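DUF1993 domain-containing protein (Shewanella denitrificans, PDB 2OQM) is of unknown function but belongs to the DUF1993 family and is related to the DinB-like four-helix-bundle proteins. Local coordinates at residues A[31-42]-A[174-185]. Residues are numbered along the deposited sequence; the frame is centred on the assembly and turned at random. Where two conformers were deposited one is given.
Sequences KMLKNLNAIFDK and VEVGKKDYLGAM. With FMT (formic acid), chain P.
Lys42 and Asp180 meet because the lysine chain bends at chi2 (-137°) while Asp180 sets CG beside its own backbone N (chi1 -64°); the two side chains come from opposite directions, which brings NZ to the carboxylate. They tie the short C-terminal helix 178-182 to helix 13-50 of a DinB-like helical bundle, the two segment axes running roughly antiparallel. Lys42 NZ approaches Asp180 OD2 on its syn side at 3.0 Å in a salt bridge, whereas the backbone N of the N-cap residue Gly177 takes the anti side of the same oxygen at 2.8 Å. With an alanine here instead of Asp180, Lys42 is likely to lose its carboxylate partner and the Gly177 N-H its acceptor, weakening the start of the short helix. Beside this pair, Ile39 CG2 packs on Val176 CG1.

At the other end of the short helix, Asn35 directs ND2 at two carbonyls, making weak, bent hydrogen bonds to Tyr181 O and Leu182 O at 3.0 and 2.8 Å. Gly183, with positive phi, ends the helix here; a CB on it would collide with Asn35 OD1. Selenomethionine Met32, bent at chi2 and chi3, lays its CE over one face of the Tyr181 ring, 3.9 Å from the centroid, in a CH-pi contact; Tyr181 OH is hydrogen-bonded to Pro156 O of the second subunit. The extended Lys31 chain carries NZ to a salt bridge with Glu152 of that subunit and to a water shared with Leu182 O; Lys31 NZ also donates to Ala184 O at 2.7 Å, lying 26° out of the plane of that carbonyl.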
loop_
_atom_site.group_PDB
_atom_site.type_symbol
_atom_site.label_atom_id
_atom_site.label_comp_id
_atom_site.label_asym_id
_atom_site.label_seq_id
_atom_site.Cartn_x
_atom_site.Cartn_y
_atom_site.Cartn_z
ATOM N N LYS A 31 3.828 12.599 -1.935
ATOM C CA LYS A 31 2.467 12.692 -2.417
ATOM C C LYS A 31 1.468 12.089 -1.476
ATOM O O LYS A 31 0.463 12.690 -1.167
ATOM C CB LYS A 31 2.334 12.001 -3.776
ATOM C CG LYS A 31 0.966 12.224 -4.415
ATOM C CD LYS A 31 0.797 11.486 -5.780
ATOM C CE LYS A 31 -0.541 11.793 -6.432
ATOM N NZ LYS A 31 -0.808 10.869 -7.549
HETATM N N MSE A 32 1.733 10.883 -1.000
HETATM C CA MSE A 32 0.787 10.197 -0.138
HETATM C C MSE A 32 0.695 10.896 1.219
HETATM O O MSE A 32 -0.365 10.880 1.837
HETATM C CB MSE A 32 1.201 8.764 0.051
HETATM C CG MSE A 32 1.087 7.860 -1.197
HETATM SE SE MSE A 32 -0.728 7.857 -1.875
HETATM C CE MSE A 32 -1.601 7.217 -0.249
ATOM N N LEU A 33 1.787 11.460 1.714
ATOM C CA LEU A 33 1.739 12.206 2.976
ATOM C C LEU A 33 0.935 13.484 2.818
ATOM O O LEU A 33 0.190 13.859 3.741
ATOM C CB LEU A 33 3.118 12.499 3.567
ATOM C CG LEU A 33 3.859 11.262 4.079
ATOM C CD1 LEU A 33 5.347 11.535 4.361
ATOM C CD2 LEU A 33 3.136 10.580 5.285
ATOM N N LYS A 34 1.097 14.168 1.689
ATOM C CA LYS A 34 0.238 15.307 1.373
ATOM C C LYS A 34 -1.228 14.868 1.309
ATOM O O LYS A 34 -2.150 15.561 1.759
ATOM C CB LYS A 34 0.676 15.941 0.069
ATOM C CG LYS A 34 2.028 16.657 0.168
ATOM C CD LYS A 34 2.354 17.398 -1.100
ATOM C CE LYS A 34 3.857 17.667 -1.231
ATOM N NZ LYS A 34 4.217 18.052 -2.651
ATOM N N ASN A 35 -1.455 13.719 0.727
ATOM C CA ASN A 35 -2.809 13.158 0.678
ATOM C C ASN A 35 -3.352 12.877 2.070
ATOM O O ASN A 35 -4.529 13.155 2.372
ATOM C CB ASN A 35 -2.832 11.895 -0.176
ATOM C CG ASN A 35 -2.605 12.150 -1.626
ATOM O OD1 ASN A 35 -2.608 13.300 -2.103
ATOM N ND2 ASN A 35 -2.345 11.065 -2.367
ATOM N N LEU A 36 -2.492 12.403 2.963
ATOM C CA LEU A 36 -2.894 12.163 4.338
ATOM C C LEU A 36 -3.320 13.492 5.007
ATOM O O LEU A 36 -4.283 13.553 5.803
ATOM C CB LEU A 36 -1.750 11.493 5.107
ATOM C CG LEU A 36 -2.072 11.087 6.538
ATOM C CD1 LEU A 36 -3.261 10.126 6.637
ATOM C CD2 LEU A 36 -0.763 10.542 7.182
ATOM N N ASN A 37 -2.613 14.559 4.674
ATOM C CA ASN A 37 -3.003 15.902 5.139
ATOM C C ASN A 37 -4.380 16.299 4.685
ATOM O O ASN A 37 -5.174 16.870 5.471
ATOM C CB ASN A 37 -2.022 16.968 4.630
ATOM C CG ASN A 37 -1.077 17.439 5.685
ATOM O OD1 ASN A 37 -1.426 17.509 6.861
ATOM N ND2 ASN A 37 0.108 17.852 5.263
ATOM N N ALA A 38 -4.672 16.022 3.408
ATOM C CA ALA A 38 -5.995 16.295 2.788
ATOM C C ALA A 38 -7.131 15.487 3.420
ATOM O O ALA A 38 -8.268 15.955 3.555
ATOM C CB ALA A 38 -5.951 15.950 1.253
ATOM N N ILE A 39 -6.824 14.238 3.740
ATOM C CA ILE A 39 -7.709 13.378 4.527
ATOM C C ILE A 39 -8.095 14.029 5.876
ATOM O O ILE A 39 -9.258 13.977 6.284
ATOM C CB ILE A 39 -7.073 12.007 4.693
ATOM C CG1 ILE A 39 -7.099 11.270 3.332
ATOM C CG2 ILE A 39 -7.811 11.117 5.733
ATOM C CD1 ILE A 39 -6.181 10.051 3.327
ATOM N N PHE A 40 -7.134 14.685 6.537
ATOM C CA PHE A 40 -7.389 15.322 7.816
ATOM C C PHE A 40 -8.162 16.593 7.694
ATOM O O PHE A 40 -8.870 17.002 8.642
ATOM C CB PHE A 40 -6.090 15.489 8.595
ATOM C CG PHE A 40 -5.744 14.247 9.423
ATOM C CD1 PHE A 40 -6.407 14.001 10.610
ATOM C CD2 PHE A 40 -4.885 13.276 8.954
ATOM C CE1 PHE A 40 -6.140 12.871 11.363
ATOM C CE2 PHE A 40 -4.612 12.147 9.710
ATOM C CZ PHE A 40 -5.251 11.943 10.905
ATOM N N ASP A 41 -8.064 17.244 6.538
ATOM C CA ASP A 41 -8.954 18.358 6.266
ATOM C C ASP A 41 -10.410 17.894 6.266
ATOM O O ASP A 41 -11.280 18.583 6.781
ATOM C CB ASP A 41 -8.652 19.040 4.923
ATOM C CG ASP A 41 -7.262 19.652 4.836
ATOM O OD1 ASP A 41 -6.567 19.880 5.872
ATOM O OD2 ASP A 41 -6.868 19.888 3.666
ATOM N N LYS A 42 -10.703 16.739 5.681
ATOM C CA LYS A 42 -12.064 16.198 5.767
ATOM C C LYS A 42 -12.452 15.836 7.187
ATOM O O LYS A 42 -13.592 16.069 7.564
ATOM C CB LYS A 42 -12.264 15.002 4.817
ATOM C CG LYS A 42 -11.997 15.413 3.365
ATOM C CD LYS A 42 -13.026 14.833 2.448
ATOM C CE LYS A 42 -12.935 15.400 1.054
ATOM N NZ LYS A 42 -13.700 14.527 0.111
ATOM N N VAL A 174 -16.338 9.972 8.765
ATOM C CA VAL A 174 -15.728 10.951 7.903
ATOM C C VAL A 174 -15.895 10.544 6.453
ATOM O O VAL A 174 -15.539 9.461 6.091
ATOM C CB VAL A 174 -14.249 11.134 8.229
ATOM C CG1 VAL A 174 -13.589 12.211 7.290
ATOM C CG2 VAL A 174 -14.117 11.526 9.640
ATOM N N GLU A 175 -16.409 11.457 5.631
ATOM C CA GLU A 175 -16.685 11.174 4.217
ATOM C C GLU A 175 -15.412 11.363 3.389
ATOM O O GLU A 175 -15.288 12.258 2.608
ATOM C CB GLU A 175 -17.867 12.017 3.739
ATOM C CG GLU A 175 -19.217 11.588 4.425
ATOM C CD GLU A 175 -20.488 12.308 3.872
ATOM O OE1 GLU A 175 -20.344 13.281 3.078
ATOM O OE2 GLU A 175 -21.621 11.884 4.244
ATOM N N VAL A 176 -14.434 10.517 3.626
ATOM C CA VAL A 176 -13.235 10.526 2.815
ATOM C C VAL A 176 -13.515 9.471 1.793
ATOM O O VAL A 176 -14.243 8.508 2.080
ATOM C CB VAL A 176 -11.921 10.139 3.599
ATOM C CG1 VAL A 176 -11.338 11.342 4.297
ATOM C CG2 VAL A 176 -12.126 8.926 4.574
ATOM N N GLY A 177 -12.940 9.640 0.601
ATOM C CA GLY A 177 -13.128 8.694 -0.490
ATOM C C GLY A 177 -11.811 8.323 -1.102
ATOM O O GLY A 177 -10.756 8.858 -0.759
ATOM N N LYS A 178 -11.854 7.393 -2.031
ATOM C CA LYS A 178 -10.626 6.938 -2.704
ATOM C C LYS A 178 -9.826 8.074 -3.372
ATOM O O LYS A 178 -8.611 8.058 -3.354
ATOM C CB LYS A 178 -11.013 5.912 -3.752
ATOM C CG LYS A 178 -9.842 5.395 -4.593
ATOM C CD LYS A 178 -8.782 4.678 -3.721
ATOM C CE LYS A 178 -9.290 3.314 -3.316
ATOM N NZ LYS A 178 -9.547 2.493 -4.531
ATOM N N LYS A 179 -10.503 9.069 -3.935
ATOM C CA LYS A 179 -9.786 10.209 -4.534
ATOM C C LYS A 179 -8.920 10.952 -3.522
ATOM O O LYS A 179 -7.904 11.528 -3.890
ATOM C CB LYS A 179 -10.744 11.197 -5.237
ATOM C CG LYS A 179 -11.433 10.596 -6.437
ATOM N N ASP A 180 -9.339 10.952 -2.257
ATOM C CA ASP A 180 -8.623 11.645 -1.194
ATOM C C ASP A 180 -7.360 10.914 -0.860
ATOM O O ASP A 180 -6.336 11.535 -0.572
ATOM C CB ASP A 180 -9.503 11.758 0.050
ATOM C CG ASP A 180 -10.738 12.613 -0.184
ATOM O OD1 ASP A 180 -10.623 13.709 -0.795
ATOM O OD2 ASP A 180 -11.831 12.155 0.207
ATOM N N TYR A 181 -7.432 9.576 -0.896
ATOM C CA TYR A 181 -6.256 8.711 -0.675
ATOM C C TYR A 181 -5.247 8.730 -1.819
ATOM O O TYR A 181 -4.063 8.761 -1.589
ATOM C CB TYR A 181 -6.753 7.286 -0.425
ATOM C CG TYR A 181 -5.755 6.162 -0.434
ATOM C CD1 TYR A 181 -5.048 5.825 0.711
ATOM C CD2 TYR A 181 -5.561 5.387 -1.574
ATOM C CE1 TYR A 181 -4.150 4.798 0.716
ATOM C CE2 TYR A 181 -4.693 4.339 -1.561
ATOM C CZ TYR A 181 -3.981 4.043 -0.421
ATOM O OH TYR A 181 -3.130 2.979 -0.444
ATOM N N LEU A 182 -5.718 8.665 -3.045
ATOM C CA LEU A 182 -4.825 8.615 -4.230
ATOM C C LEU A 182 -4.253 9.995 -4.583
ATOM O O LEU A 182 -3.097 10.138 -4.917
ATOM C CB LEU A 182 -5.619 8.075 -5.448
ATOM C CG LEU A 182 -5.973 6.588 -5.361
ATOM C CD1 LEU A 182 -6.829 6.248 -6.563
ATOM C CD2 LEU A 182 -4.748 5.628 -5.232
ATOM N N GLY A 183 -5.099 11.011 -4.493
ATOM C CA GLY A 183 -4.708 12.360 -4.890
ATOM C C GLY A 183 -4.828 12.557 -6.368
ATOM O O GLY A 183 -5.306 11.678 -7.089
ATOM N N ALA A 184 -4.422 13.729 -6.837
ATOM C CA ALA A 184 -4.499 14.042 -8.269
ATOM C C ALA A 184 -3.525 13.170 -9.074
ATOM O O ALA A 184 -2.446 12.775 -8.588
ATOM C CB ALA A 184 -4.222 15.517 -8.526
HETATM N N MSE A 185 -3.936 12.832 -10.288
HETATM C CA MSE A 185 -3.119 12.073 -11.221
HETATM C C MSE A 185 -2.554 13.036 -12.246
HETATM O O MSE A 185 -3.219 14.005 -12.602
HETATM C CB MSE A 185 -3.946 11.061 -11.999
HETATM C CG MSE A 185 -4.495 9.885 -11.268
HETATM SE SE MSE A 185 -3.209 8.861 -10.281
HETATM C CE MSE A 185 -3.820 9.425 -8.588
HETATM C C FMT P . -1.525 14.892 -4.409
HETATM O O1 FMT P . -0.981 15.275 -3.362
HETATM O O2 FMT P . -2.643 15.285 -4.753
HETATM O O HOH W 1 -1.244 8.433 -6.090
HETATM O O HOH W 2 -5.962 13.941 -1.674
HETATM O O HOH W 3 -16.435 14.504 1.468
HETATM O O HOH W 4 -12.421 15.067 -2.460
#